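Local coordinates for protein lysyl-trna-dependent l-ysyl-phosphatidylgycerol synthase (Bacillus licheniformis, PDB 4V36) that probably transfers lysine from lysyl-tRNA to phosphatidylglycerol, a membrane lipid modification associated with bacterial resistance, at residues A[41-46]-A[79-84]; A[150-155]-A[195-200]; A[258-263]-A[287-292]. All blocks are in the same frame, centred on the assembly; numbering follows the deposited sequence.

Contact 1: A[41-46]-A[79-84]; sequences RFFYSS and KEFLHA
Phe43 and Phe81 meet edge to face, with the edge of Phe81 turned toward the face of Phe43. Their planes stand at 72° and their centroids lie 5.3 Å apart. The touching point is Phe81 CD1, displaced toward the rim of the Phe43 ring and 3.6 Å from Phe43 CG. Phe81 CA lies over the same ring in a CH-pi contact, 4.1 Å from the centroid, so the helix backbone as well as the ring of Phe81 takes part. The beta carbon of Phe43 points toward the helix, and chi1 of -175° sets CG anti to the backbone N. In the plane of that ring Glu80 CB approaches an edge, and Ala84 CB stands 4.3 Å from Phe43 CE1, one helical turn further on.

Beyond the aromatic pair, Glu80 extends its carboxylate to the turn after the strand. Ser46 N donates to Glu80 OE1 (3.1 Å, 156° at the hydrogen), while Ser46 OG gives a short bond of 2.5 Å to Glu80 OE2. Both oxygens use their syn lone pairs, so a single serine grips the carboxylate twice and limits its rotation. Ser45 OG bonds to Ala50 N, across the turn to strand 50-57, and Phe54 meets the Phe81 ring from that strand.

Strand and helix axes come no closer than 9.5 Å, a gap bridged by side chains. Helix 74-87 forms the connection of a beta-alpha-beta crossover between parallel strands 60-69 and 91-97, and its packing against the outermost strand 41-44 is consistent with the acetyltransferase-like (GNAT) fold.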
ATOM      1  N   ARG A  41       1.687 -10.630  12.226  1.00 25.95           N
ATOM      2  CA  ARG A  41       1.061 -11.859  12.699  1.00 26.78           C
ATOM      3  C   ARG A  41      -0.334 -12.002  12.102  1.00 26.33           C
ATOM      4  O   ARG A  41      -0.964 -11.013  11.732  1.00 20.68           O
ATOM      5  CB  ARG A  41       0.994 -11.883  14.227  1.00 27.21           C
ATOM      6  CG  ARG A  41       2.355 -11.862  14.905  1.00 36.83           C
ATOM      7  CD  ARG A  41       2.232 -12.075  16.406  1.00 40.68           C
ATOM      8  NE  ARG A  41       1.649 -13.375  16.729  1.00 43.26           N
ATOM      9  CZ  ARG A  41       2.348 -14.497  16.859  1.00 46.47           C
ATOM     10  NH1 ARG A  41       3.664 -14.486  16.691  1.00 44.20           N
ATOM     11  NH2 ARG A  41       1.733 -15.634  17.155  1.00 50.89           N
ATOM     12  N   PHE A  42      -0.810 -13.238  12.007  1.00 30.18           N
ATOM     13  CA  PHE A  42      -2.108 -13.505  11.401  1.00 30.32           C
ATOM     14  C   PHE A  42      -3.116 -14.018  12.423  1.00 37.11           C
ATOM     15  O   PHE A  42      -2.760 -14.740  13.354  1.00 44.59           O
ATOM     16  CB  PHE A  42      -1.968 -14.515  10.259  1.00 24.81           C
ATOM     17  CG  PHE A  42      -1.152 -14.014   9.101  1.00 25.74           C
ATOM     18  CD1 PHE A  42      -1.029 -12.657   8.857  1.00 32.42           C
ATOM     19  CD2 PHE A  42      -0.509 -14.903   8.256  1.00 28.66           C
ATOM     20  CE1 PHE A  42      -0.279 -12.196   7.793  1.00 24.86           C
ATOM     21  CE2 PHE A  42       0.242 -14.449   7.191  1.00 34.49           C
ATOM     22  CZ  PHE A  42       0.358 -13.092   6.959  1.00 24.88           C
ATOM     23  N   PHE A  43      -4.375 -13.635  12.243  1.00 32.81           N
ATOM     24  CA  PHE A  43      -5.456 -14.132  13.084  1.00 27.73           C
ATOM     25  C   PHE A  43      -6.613 -14.618  12.220  1.00 30.77           C
ATOM     26  O   PHE A  43      -7.412 -13.820  11.731  1.00 34.23           O
ATOM     27  CB  PHE A  43      -5.936 -13.051  14.055  1.00 25.33           C
ATOM     28  CG  PHE A  43      -6.967 -13.533  15.039  1.00 32.68           C
ATOM     29  CD1 PHE A  43      -6.582 -14.088  16.248  1.00 37.52           C
ATOM     30  CD2 PHE A  43      -8.320 -13.432  14.755  1.00 32.16           C
ATOM     31  CE1 PHE A  43      -7.527 -14.534  17.155  1.00 40.54           C
ATOM     32  CE2 PHE A  43      -9.269 -13.877  15.658  1.00 39.74           C
ATOM     33  CZ  PHE A  43      -8.871 -14.428  16.859  1.00 38.20           C
ATOM     34  N   TYR A  44      -6.693 -15.930  12.028  1.00 34.47           N
ATOM     35  CA  TYR A  44      -7.780 -16.518  11.256  1.00 38.90           C
ATOM     36  C   TYR A  44      -8.996 -16.750  12.141  1.00 38.43           C
ATOM     37  O   TYR A  44      -8.864 -17.153  13.297  1.00 42.07           O
ATOM     38  CB  TYR A  44      -7.338 -17.832  10.611  1.00 32.35           C
ATOM     39  CG  TYR A  44      -6.311 -17.660   9.515  1.00 35.23           C
ATOM     40  CD1 TYR A  44      -6.702 -17.462   8.197  1.00 39.19           C
ATOM     41  CD2 TYR A  44      -4.952 -17.698   9.795  1.00 39.69           C
ATOM     42  CE1 TYR A  44      -5.767 -17.305   7.190  1.00 40.52           C
ATOM     43  CE2 TYR A  44      -4.010 -17.541   8.795  1.00 38.12           C
ATOM     44  CZ  TYR A  44      -4.424 -17.344   7.495  1.00 34.73           C
ATOM     45  OH  TYR A  44      -3.491 -17.189   6.496  1.00 32.09           O
ATOM     46  N   SER A  45     -10.178 -16.488  11.596  1.00 39.23           N
ATOM     47  CA  SER A  45     -11.418 -16.708  12.328  1.00 43.47           C
ATOM     48  C   SER A  45     -11.692 -18.199  12.473  1.00 51.74           C
ATOM     49  O   SER A  45     -11.155 -19.012  11.721  1.00 54.77           O
ATOM     50  CB  SER A  45     -12.588 -16.017  11.626  1.00 40.22           C
ATOM     51  OG  SER A  45     -12.737 -16.489  10.298  1.00 46.58           O
ATOM     52  N   SER A  46     -12.528 -18.552  13.444  1.00 57.28           N
ATOM     53  CA  SER A  46     -12.900 -19.945  13.667  1.00 61.59           C
ATOM     54  C   SER A  46     -13.657 -20.501  12.465  1.00 59.01           C
ATOM     55  O   SER A  46     -13.620 -21.701  12.193  1.00 59.27           O
ATOM     56  CB  SER A  46     -13.745 -20.078  14.934  1.00 69.19           C
ATOM     57  OG  SER A  46     -14.909 -19.275  14.856  1.00 74.40           O
ATOM     58  N   LYS A  79     -14.948  -9.718  16.084  1.00 34.35           N
ATOM     59  CA  LYS A  79     -15.452 -10.053  17.411  1.00 38.09           C
ATOM     60  C   LYS A  79     -14.476 -10.951  18.165  1.00 36.40           C
ATOM     61  O   LYS A  79     -14.177 -10.713  19.334  1.00 39.31           O
ATOM     62  CB  LYS A  79     -16.818 -10.731  17.302  1.00 43.87           C
ATOM     63  CG  LYS A  79     -17.457 -11.088  18.634  1.00 43.28           C
ATOM     64  CD  LYS A  79     -18.825 -11.718  18.423  1.00 54.11           C
ATOM     65  CE  LYS A  79     -19.490 -12.071  19.742  1.00 59.36           C
ATOM     66  NZ  LYS A  79     -20.825 -12.695  19.533  1.00 63.56           N
ATOM     67  N   GLU A  80     -13.982 -11.982  17.487  1.00 31.55           N
ATOM     68  CA  GLU A  80     -13.051 -12.929  18.093  1.00 38.80           C
ATOM     69  C   GLU A  80     -11.700 -12.289  18.398  1.00 44.18           C
ATOM     70  O   GLU A  80     -11.116 -12.530  19.455  1.00 59.40           O
ATOM     71  CB  GLU A  80     -12.856 -14.144  17.183  1.00 40.92           C
ATOM     72  CG  GLU A  80     -14.098 -15.002  17.017  1.00 47.32           C
ATOM     73  CD  GLU A  80     -13.900 -16.123  16.016  1.00 53.90           C
ATOM     74  OE1 GLU A  80     -12.853 -16.137  15.334  1.00 53.18           O
ATOM     75  OE2 GLU A  80     -14.790 -16.992  15.910  1.00 62.96           O
ATOM     76  N   PHE A  81     -11.207 -11.478  17.467  1.00 39.20           N
ATOM     77  CA  PHE A  81      -9.912 -10.824  17.626  1.00 34.54           C
ATOM     78  C   PHE A  81      -9.923  -9.841  18.792  1.00 29.48           C
ATOM     79  O   PHE A  81      -9.003  -9.827  19.609  1.00 35.69           O
ATOM     80  CB  PHE A  81      -9.513 -10.105  16.336  1.00 29.26           C
ATOM     81  CG  PHE A  81      -8.177  -9.423  16.408  1.00 30.57           C
ATOM     82  CD1 PHE A  81      -7.006 -10.155  16.312  1.00 26.60           C
ATOM     83  CD2 PHE A  81      -8.092  -8.049  16.566  1.00 25.02           C
ATOM     84  CE1 PHE A  81      -5.774  -9.531  16.380  1.00 22.32           C
ATOM     85  CE2 PHE A  81      -6.863  -7.422  16.634  1.00 27.53           C
ATOM     86  CZ  PHE A  81      -5.703  -8.162  16.540  1.00 21.18           C
ATOM     87  N   LEU A  82     -10.967  -9.020  18.863  1.00 23.11           N
ATOM     88  CA  LEU A  82     -11.107  -8.050  19.945  1.00 28.56           C
ATOM     89  C   LEU A  82     -11.302  -8.743  21.289  1.00 36.64           C
ATOM     90  O   LEU A  82     -10.806  -8.274  22.315  1.00 35.85           O
ATOM     91  CB  LEU A  82     -12.273  -7.100  19.669  1.00 29.44           C
ATOM     92  CG  LEU A  82     -12.057  -6.064  18.563  1.00 30.09           C
ATOM     93  CD1 LEU A  82     -13.329  -5.279  18.302  1.00 33.20           C
ATOM     94  CD2 LEU A  82     -10.923  -5.128  18.931  1.00 32.18           C
ATOM     95  N   HIS A  83     -12.027  -9.857  21.282  1.00 40.38           N
ATOM     96  CA  HIS A  83     -12.251 -10.628  22.499  1.00 44.98           C
ATOM     97  C   HIS A  83     -10.952 -11.262  22.982  1.00 44.29           C
ATOM     98  O   HIS A  83     -10.648 -11.245  24.174  1.00 42.80           O
ATOM     99  CB  HIS A  83     -13.310 -11.708  22.271  1.00 53.20           C
ATOM    100  CG  HIS A  83     -13.594 -12.540  23.483  1.00 63.93           C
ATOM    101  ND1 HIS A  83     -12.894 -13.691  23.777  1.00 64.18           N
ATOM    102  CD2 HIS A  83     -14.499 -12.386  24.479  1.00 64.30           C
ATOM    103  CE1 HIS A  83     -13.357 -14.210  24.900  1.00 61.42           C
ATOM    104  NE2 HIS A  83     -14.332 -13.437  25.346  1.00 62.87           N
ATOM    105  N   ALA A  84     -10.190 -11.818  22.046  1.00 43.54           N
ATOM    106  CA  ALA A  84      -8.914 -12.444  22.369  1.00 42.14           C
ATOM    107  C   ALA A  84      -7.919 -11.414  22.893  1.00 46.24           C
ATOM    108  O   ALA A  84      -7.050 -11.730  23.706  1.00 49.91           O
ATOM    109  CB  ALA A  84      -8.349 -13.153  21.150  1.00 43.84           C
TER

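Contact 2: A[150-155]-A[195-200]; sequences FHVEQP and PIAVLK
Ala197 presents its methyl group as a low bump between two larger side chains of strand 150-153. Phe150 CZ comes within 3.5 Å of Ala197 CB, and Val152 CG2 lies 3.8 Å from the same atom, so the small residue occupies the hollow between ring and branched chain. Leu199 CD1 fits beside Phe150, near the plane of its ring and at the edge. The other branch of Val152, CG1, meets Pro195 CB at 4.0 Å; these two side chains lie side by side and point the same way. At the far end Gln154 bends at chi2 (-71°), bringing CD back toward the proline, where OE1 sits 3.5 Å from Pro195 CG.

Across the sheet, on the face of His151 and Glu153, Val198 CG2 lies 4.0 Å from His151 CB. Helix 159-173 covers Ile196 and Val198 there, whereas helix 236-251 supplies Leu244 and Trp247 to Phe150 and Val152.

The backbones form an antiparallel ladder. His151 and Val198 exchange two bonds, as do Glu153 and Ile196, and the pairs Phe150-Leu199 and Val152-Ala197 are non-hydrogen-bonded. Val198 N to His151 O, at 2.7 Å and 168° at the hydrogen, is nearly straight, while Glu153 N approaches Ile196 O from a position tilted 34° off the carbonyl plane.

Chemically, four main-chain bonds secure the outermost strand of the sheet, and Phe150, Val152, Ala197, Leu199 and Pro195 add apolar contacts to them. At 5.0 Å, Glu153 OE2 and Lys200 NZ are too far apart for a salt bridge, and any attraction between them is probably weak.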
ATOM      1  N   PHE A 150       9.435  -0.834 -21.907  1.00 29.85           N
ATOM      2  CA  PHE A 150       8.743  -1.271 -20.700  1.00 27.99           C
ATOM      3  C   PHE A 150       8.370  -2.748 -20.793  1.00 29.17           C
ATOM      4  O   PHE A 150       7.745  -3.175 -21.763  1.00 30.34           O
ATOM      5  CB  PHE A 150       7.499  -0.412 -20.474  1.00 28.46           C
ATOM      6  CG  PHE A 150       6.736  -0.753 -19.230  1.00 26.77           C
ATOM      7  CD1 PHE A 150       7.173  -0.318 -17.991  1.00 27.30           C
ATOM      8  CD2 PHE A 150       5.570  -1.496 -19.301  1.00 21.94           C
ATOM      9  CE1 PHE A 150       6.467  -0.625 -16.846  1.00 28.17           C
ATOM     10  CE2 PHE A 150       4.862  -1.807 -18.159  1.00 16.74           C
ATOM     11  CZ  PHE A 150       5.310  -1.369 -16.930  1.00 26.48           C
ATOM     12  N   HIS A 151       8.756  -3.525 -19.784  1.00 28.25           N
ATOM     13  CA  HIS A 151       8.515  -4.965 -19.795  1.00 21.47           C
ATOM     14  C   HIS A 151       8.001  -5.470 -18.451  1.00 24.62           C
ATOM     15  O   HIS A 151       8.439  -5.014 -17.396  1.00 24.32           O
ATOM     16  CB  HIS A 151       9.794  -5.718 -20.167  1.00 26.24           C
ATOM     17  CG  HIS A 151      10.396  -5.287 -21.468  1.00 33.23           C
ATOM     18  ND1 HIS A 151       9.960  -5.766 -22.685  1.00 39.00           N
ATOM     19  CD2 HIS A 151      11.404  -4.426 -21.742  1.00 34.57           C
ATOM     20  CE1 HIS A 151      10.671  -5.217 -23.652  1.00 45.02           C
ATOM     21  NE2 HIS A 151      11.555  -4.399 -23.107  1.00 42.34           N
ATOM     22  N   VAL A 152       7.071  -6.419 -18.497  1.00 23.28           N
ATOM     23  CA  VAL A 152       6.563  -7.051 -17.286  1.00 25.20           C
ATOM     24  C   VAL A 152       7.030  -8.501 -17.207  1.00 34.22           C
ATOM     25  O   VAL A 152       6.710  -9.315 -18.073  1.00 35.46           O
ATOM     26  CB  VAL A 152       5.024  -7.000 -17.219  1.00 19.08           C
ATOM     27  CG1 VAL A 152       4.515  -7.832 -16.049  1.00 23.77           C
ATOM     28  CG2 VAL A 152       4.545  -5.562 -17.107  1.00 17.31           C
ATOM     29  N   GLU A 153       7.792  -8.817 -16.165  1.00 32.21           N
ATOM     30  CA  GLU A 153       8.352 -10.155 -16.006  1.00 30.76           C
ATOM     31  C   GLU A 153       7.541 -10.993 -15.021  1.00 28.27           C
ATOM     32  O   GLU A 153       6.954 -10.465 -14.077  1.00 29.19           O
ATOM     33  CB  GLU A 153       9.810 -10.070 -15.546  1.00 26.18           C
ATOM     34  CG  GLU A 153      10.680  -9.163 -16.404  1.00 35.59           C
ATOM     35  CD  GLU A 153      10.852  -9.682 -17.819  1.00 43.80           C
ATOM     36  OE1 GLU A 153      10.776 -10.912 -18.020  1.00 47.59           O
ATOM     37  OE2 GLU A 153      11.064  -8.856 -18.731  1.00 45.41           O
ATOM     38  N   GLN A 154       7.521 -12.302 -15.249  1.00 32.82           N
ATOM     39  CA  GLN A 154       6.770 -13.222 -14.401  1.00 26.93           C
ATOM     40  C   GLN A 154       7.705 -14.088 -13.564  1.00 22.68           C
ATOM     41  O   GLN A 154       8.754 -14.515 -14.046  1.00 25.23           O
ATOM     42  CB  GLN A 154       5.861 -14.113 -15.252  1.00 28.88           C
ATOM     43  CG  GLN A 154       4.936 -13.357 -16.189  1.00 25.13           C
ATOM     44  CD  GLN A 154       3.821 -12.636 -15.460  1.00 36.66           C
ATOM     45  OE1 GLN A 154       3.434 -13.022 -14.356  1.00 40.34           O
ATOM     46  NE2 GLN A 154       3.294 -11.585 -16.076  1.00 48.60           N
ATOM     47  N   PRO A 155       7.326 -14.348 -12.304  1.00 25.31           N
ATOM     48  CA  PRO A 155       8.085 -15.262 -11.442  1.00 25.65           C
ATOM     49  C   PRO A 155       8.111 -16.672 -12.027  1.00 30.48           C
ATOM     50  O   PRO A 155       7.185 -17.030 -12.757  1.00 27.41           O
ATOM     51  CB  PRO A 155       7.315 -15.221 -10.117  1.00 23.22           C
ATOM     52  CG  PRO A 155       5.947 -14.749 -10.481  1.00 26.38           C
ATOM     53  CD  PRO A 155       6.142 -13.800 -11.623  1.00 20.27           C
ATOM     54  N   PRO A 195       4.257 -10.375 -10.318  1.00 23.20           N
ATOM     55  CA  PRO A 195       4.986  -9.914 -11.505  1.00 14.85           C
ATOM     56  C   PRO A 195       5.810  -8.664 -11.221  1.00 26.40           C
ATOM     57  O   PRO A 195       5.439  -7.865 -10.359  1.00 25.64           O
ATOM     58  CB  PRO A 195       3.868  -9.608 -12.507  1.00 19.20           C
ATOM     59  CG  PRO A 195       2.726 -10.449 -12.068  1.00 20.86           C
ATOM     60  CD  PRO A 195       2.810 -10.489 -10.573  1.00 12.66           C
ATOM     61  N   ILE A 196       6.917  -8.503 -11.937  1.00 15.94           N
ATOM     62  CA  ILE A 196       7.751  -7.320 -11.785  1.00 19.55           C
ATOM     63  C   ILE A 196       7.886  -6.587 -13.110  1.00 16.02           C
ATOM     64  O   ILE A 196       8.338  -7.156 -14.104  1.00 12.98           O
ATOM     65  CB  ILE A 196       9.152  -7.672 -11.252  1.00 24.09           C
ATOM     66  CG1 ILE A 196       9.055  -8.240  -9.836  1.00 12.94           C
ATOM     67  CG2 ILE A 196      10.048  -6.444 -11.264  1.00 18.07           C
ATOM     68  CD1 ILE A 196      10.393  -8.605  -9.236  1.00  8.31           C
ATOM     69  N   ALA A 197       7.483  -5.321 -13.120  1.00 17.01           N
ATOM     70  CA  ALA A 197       7.598  -4.489 -14.311  1.00 15.75           C
ATOM     71  C   ALA A 197       8.903  -3.709 -14.279  1.00 18.93           C
ATOM     72  O   ALA A 197       9.240  -3.101 -13.266  1.00 29.54           O
ATOM     73  CB  ALA A 197       6.413  -3.545 -14.418  1.00 14.26           C
ATOM     74  N   VAL A 198       9.640  -3.734 -15.384  1.00 17.61           N
ATOM     75  CA  VAL A 198      10.918  -3.036 -15.456  1.00 23.46           C
ATOM     76  C   VAL A 198      10.969  -2.047 -16.616  1.00 30.85           C
ATOM     77  O   VAL A 198      10.261  -2.200 -17.612  1.00 29.18           O
ATOM     78  CB  VAL A 198      12.096  -4.024 -15.596  1.00 18.85           C
ATOM     79  CG1 VAL A 198      12.194  -4.921 -14.370  1.00 21.66           C
ATOM     80  CG2 VAL A 198      11.946  -4.854 -16.862  1.00 22.20           C
ATOM     81  N   LEU A 199      11.807  -1.028 -16.471  1.00 21.41           N
ATOM     82  CA  LEU A 199      12.065  -0.084 -17.548  1.00 21.61           C
ATOM     83  C   LEU A 199      13.531  -0.171 -17.957  1.00 24.01           C
ATOM     84  O   LEU A 199      14.425   0.100 -17.156  1.00 23.58           O
ATOM     85  CB  LEU A 199      11.714   1.343 -17.126  1.00 19.43           C
ATOM     86  CG  LEU A 199      11.779   2.387 -18.243  1.00 25.75           C
ATOM     87  CD1 LEU A 199      10.668   2.155 -19.255  1.00 19.90           C
ATOM     88  CD2 LEU A 199      11.718   3.801 -17.684  1.00 24.84           C
ATOM     89  N   LYS A 200      13.772  -0.560 -19.204  1.00 25.30           N
ATOM     90  CA  LYS A 200      15.132  -0.728 -19.699  1.00 28.73           C
ATOM     91  C   LYS A 200      15.522   0.372 -20.675  1.00 30.25           C
ATOM     92  O   LYS A 200      14.678   0.915 -21.384  1.00 33.70           O
ATOM     93  CB  LYS A 200      15.293  -2.092 -20.374  1.00 30.00           C
ATOM     94  CG  LYS A 200      15.153  -3.281 -19.439  1.00 29.76           C
ATOM     95  CD  LYS A 200      15.385  -4.582 -20.190  1.00 30.96           C
ATOM     96  CE  LYS A 200      15.296  -5.784 -19.268  1.00 36.36           C
ATOM     97  NZ  LYS A 200      15.533  -7.056 -20.005  1.00 31.01           N
TER

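Contact 3: A[258-263]-A[287-292]; sequences MGMAPL and SYMYSF
Met258 turns its carbonyl oxygen to the edge of the Phe292 ring, near the ring plane, with Met258 O only 3.1 Å from Phe292 CE2. The same oxygen accepts a hydrogen bond from Lys299 NZ. Gly259 follows with a positive phi of 89°, and its CA faces Ser291 OG at 4.2 Å. At these backbone angles a beta carbon would be jammed against Met258 O, and it would also run into Ser291 OG, so the absence of a side chain is needed on both counts.

Met260 reaches across with its terminal methyl. Its chain bends at chi3 (67°), placing CE 3.3 Å from Met289 O and 3.5 Å from Met289 CB, while Tyr290 CE1 is a further neighbour of that methyl. Met260 O, by contrast, lies at the edge of the Tyr290 ring, in its plane.

Ala261 C comes 3.5 Å from Tyr290 CD1, leading into the proline. Pro262 lies over one face of the tyrosine: its CD makes a CH-pi contact 3.8 Å from the centroid, 18° off the ring normal. Met289 CB occupies the opposite face, over the centre, so the ring is held between a proline and its own sequence neighbour. Tyr290 OH is satisfied outside this pair of segments, by a bond to Leu115 O on strand 111-122.

No hydrogen bond links 258-263 to 287-292, and the join rests on apolar and CH-pi contacts. Strand 255-261 belongs to the interior of the sheet, and the loop packed on it carries Ser291, whose side chain is about 4 Å from the bound lysine amide. The arrangement thus joins the central sheet of an acetyltransferase-like fold to a loop beside the ligand pocket.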
ATOM      1  N   MET A 258      -3.066   4.210  -7.261  1.00 27.17           N
ATOM      2  CA  MET A 258      -1.779   4.895  -7.192  1.00 28.95           C
ATOM      3  C   MET A 258      -1.292   5.058  -5.756  1.00 33.04           C
ATOM      4  O   MET A 258      -0.286   5.721  -5.506  1.00 35.74           O
ATOM      5  CB  MET A 258      -1.864   6.265  -7.864  1.00 27.20           C
ATOM      6  CG  MET A 258      -2.131   6.213  -9.355  1.00 23.09           C
ATOM      7  SD  MET A 258      -1.927   7.828 -10.127  1.00 33.23           S
ATOM      8  CE  MET A 258      -0.196   8.142  -9.792  1.00 29.61           C
ATOM      9  N   GLY A 259      -2.007   4.456  -4.813  1.00 24.25           N
ATOM     10  CA  GLY A 259      -1.639   4.552  -3.414  1.00 18.62           C
ATOM     11  C   GLY A 259      -2.280   5.747  -2.737  1.00 23.24           C
ATOM     12  O   GLY A 259      -2.947   6.556  -3.383  1.00 19.41           O
ATOM     13  N   MET A 260      -2.068   5.864  -1.431  1.00 24.03           N
ATOM     14  CA  MET A 260      -2.704   6.919  -0.653  1.00 24.81           C
ATOM     15  C   MET A 260      -2.011   8.265  -0.838  1.00 24.64           C
ATOM     16  O   MET A 260      -0.793   8.338  -1.005  1.00 25.94           O
ATOM     17  CB  MET A 260      -2.731   6.541   0.831  1.00 26.42           C
ATOM     18  CG  MET A 260      -3.701   7.371   1.661  1.00 23.73           C
ATOM     19  SD  MET A 260      -3.892   6.759   3.346  1.00 33.03           S
ATOM     20  CE  MET A 260      -2.259   7.075   4.003  1.00 37.56           C
ATOM     21  N   ALA A 261      -2.805   9.328  -0.814  1.00 24.26           N
ATOM     22  CA  ALA A 261      -2.292  10.687  -0.884  1.00 25.72           C
ATOM     23  C   ALA A 261      -2.835  11.487   0.294  1.00 31.58           C
ATOM     24  O   ALA A 261      -3.898  11.160   0.824  1.00 41.61           O
ATOM     25  CB  ALA A 261      -2.678  11.336  -2.206  1.00 29.84           C
ATOM     26  N   PRO A 262      -2.106  12.531   0.720  1.00 30.03           N
ATOM     27  CA  PRO A 262      -2.605  13.361   1.821  1.00 31.05           C
ATOM     28  C   PRO A 262      -3.898  14.079   1.455  1.00 27.49           C
ATOM     29  O   PRO A 262      -4.141  14.351   0.279  1.00 30.92           O
ATOM     30  CB  PRO A 262      -1.468  14.362   2.054  1.00 36.54           C
ATOM     31  CG  PRO A 262      -0.719  14.393   0.763  1.00 39.28           C
ATOM     32  CD  PRO A 262      -0.794  12.994   0.235  1.00 32.93           C
ATOM     33  N   LEU A 263      -4.720  14.369   2.457  1.00 28.17           N
ATOM     34  CA  LEU A 263      -5.973  15.078   2.233  1.00 27.72           C
ATOM     35  C   LEU A 263      -5.709  16.511   1.790  1.00 29.34           C
ATOM     36  O   LEU A 263      -4.649  17.071   2.069  1.00 32.36           O
ATOM     37  CB  LEU A 263      -6.826  15.073   3.502  1.00 33.96           C
ATOM     38  CG  LEU A 263      -7.262  13.716   4.052  1.00 28.88           C
ATOM     39  CD1 LEU A 263      -7.978  13.897   5.379  1.00 23.73           C
ATOM     40  CD2 LEU A 263      -8.155  13.007   3.053  1.00 20.46           C
ATOM     41  N   SER A 287       5.332  11.187   5.286  1.00 75.11           N
ATOM     42  CA  SER A 287       6.503  10.509   4.739  1.00 67.35           C
ATOM     43  C   SER A 287       6.306   8.999   4.768  1.00 62.13           C
ATOM     44  O   SER A 287       6.750   8.284   3.870  1.00 67.36           O
ATOM     45  CB  SER A 287       7.767  10.875   5.523  1.00 63.49           C
ATOM     46  OG  SER A 287       8.859  10.053   5.144  1.00 54.83           O
ATOM     47  N   TYR A 288       5.632   8.526   5.810  1.00 51.67           N
ATOM     48  CA  TYR A 288       5.509   7.097   6.075  1.00 43.09           C
ATOM     49  C   TYR A 288       4.211   6.504   5.536  1.00 54.52           C
ATOM     50  O   TYR A 288       4.062   5.285   5.470  1.00 61.91           O
ATOM     51  CB  TYR A 288       5.603   6.833   7.582  1.00 44.82           C
ATOM     52  CG  TYR A 288       6.960   7.129   8.186  1.00 48.79           C
ATOM     53  CD1 TYR A 288       7.367   8.437   8.423  1.00 54.83           C
ATOM     54  CD2 TYR A 288       7.827   6.101   8.532  1.00 41.66           C
ATOM     55  CE1 TYR A 288       8.603   8.712   8.976  1.00 48.26           C
ATOM     56  CE2 TYR A 288       9.065   6.367   9.088  1.00 36.46           C
ATOM     57  CZ  TYR A 288       9.447   7.673   9.306  1.00 47.87           C
ATOM     58  OH  TYR A 288      10.678   7.941   9.857  1.00 62.10           O
ATOM     59  N   MET A 289       3.273   7.363   5.152  1.00 57.15           N
ATOM     60  CA  MET A 289       1.953   6.894   4.749  1.00 52.97           C
ATOM     61  C   MET A 289       1.654   7.132   3.272  1.00 53.78           C
ATOM     62  O   MET A 289       0.714   6.557   2.722  1.00 50.82           O
ATOM     63  CB  MET A 289       0.873   7.561   5.601  1.00 48.69           C
ATOM     64  CG  MET A 289       1.056   7.383   7.097  1.00 42.65           C
ATOM     65  SD  MET A 289      -0.475   7.659   8.010  1.00 81.22           S
ATOM     66  CE  MET A 289      -1.151   9.068   7.133  1.00 61.49           C
ATOM     67  N   TYR A 290       2.451   7.978   2.628  1.00 55.57           N
ATOM     68  CA  TYR A 290       2.191   8.347   1.242  1.00 51.13           C
ATOM     69  C   TYR A 290       3.325   7.913   0.320  1.00 53.00           C
ATOM     70  O   TYR A 290       4.401   8.512   0.312  1.00 48.32           O
ATOM     71  CB  TYR A 290       1.958   9.853   1.140  1.00 32.74           C
ATOM     72  CG  TYR A 290       1.043  10.379   2.221  1.00 32.45           C
ATOM     73  CD1 TYR A 290      -0.298  10.023   2.254  1.00 37.35           C
ATOM     74  CD2 TYR A 290       1.520  11.227   3.212  1.00 33.43           C
ATOM     75  CE1 TYR A 290      -1.140  10.497   3.242  1.00 50.18           C
ATOM     76  CE2 TYR A 290       0.686  11.709   4.204  1.00 47.16           C
ATOM     77  CZ  TYR A 290      -0.644  11.341   4.214  1.00 52.18           C
ATOM     78  OH  TYR A 290      -1.479  11.816   5.199  1.00 51.52           O
ATOM     79  N   SER A 291       3.068   6.870  -0.461  1.00 56.82           N
ATOM     80  CA  SER A 291       4.080   6.287  -1.334  1.00 62.73           C
ATOM     81  C   SER A 291       4.348   7.141  -2.571  1.00 58.75           C
ATOM     82  O   SER A 291       3.579   8.051  -2.889  1.00 51.58           O
ATOM     83  CB  SER A 291       3.663   4.877  -1.758  1.00 62.11           C
ATOM     84  OG  SER A 291       2.371   4.883  -2.339  1.00 62.05           O
ATOM     85  N   PHE A 292       5.450   6.834  -3.254  1.00 54.56           N
ATOM     86  CA  PHE A 292       5.862   7.520  -4.480  1.00 54.32           C
ATOM     87  C   PHE A 292       6.092   9.011  -4.255  1.00 60.94           C
ATOM     88  O   PHE A 292       7.233   9.472  -4.222  1.00 70.95           O
ATOM     89  CB  PHE A 292       4.828   7.304  -5.589  1.00 51.18           C
ATOM     90  CG  PHE A 292       4.299   5.902  -5.648  1.00 47.88           C
ATOM     91  CD1 PHE A 292       5.144   4.840  -5.922  1.00 41.85           C
ATOM     92  CD2 PHE A 292       2.956   5.644  -5.426  1.00 50.81           C
ATOM     93  CE1 PHE A 292       4.661   3.548  -5.971  1.00 41.28           C
ATOM     94  CE2 PHE A 292       2.468   4.354  -5.477  1.00 49.84           C
ATOM     95  CZ  PHE A 292       3.322   3.305  -5.749  1.00 47.05           C
TER

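Going from the N terminus, contact 1 closes a loop of 32 residues, joining the outermost strand 41-44 to helix 74-87. Contact 2 opens only after that, spanning 39 residues that include helix 159-173, and pairs the other outermost strand with 196-200. Contact 3 comes last and closes 23 residues, including helix 276-285, between interior strand 255-261 and the loop before helix 296-300. The three loops are in series; none nests in or crosses another. All reach one mixed sheet, yet none touch: the centres of contacts 1 and 2 are about 37 Å apart, and the centre of contact 3 is about 29 Å from that of contact 1 and about 23 Å from that of contact 2.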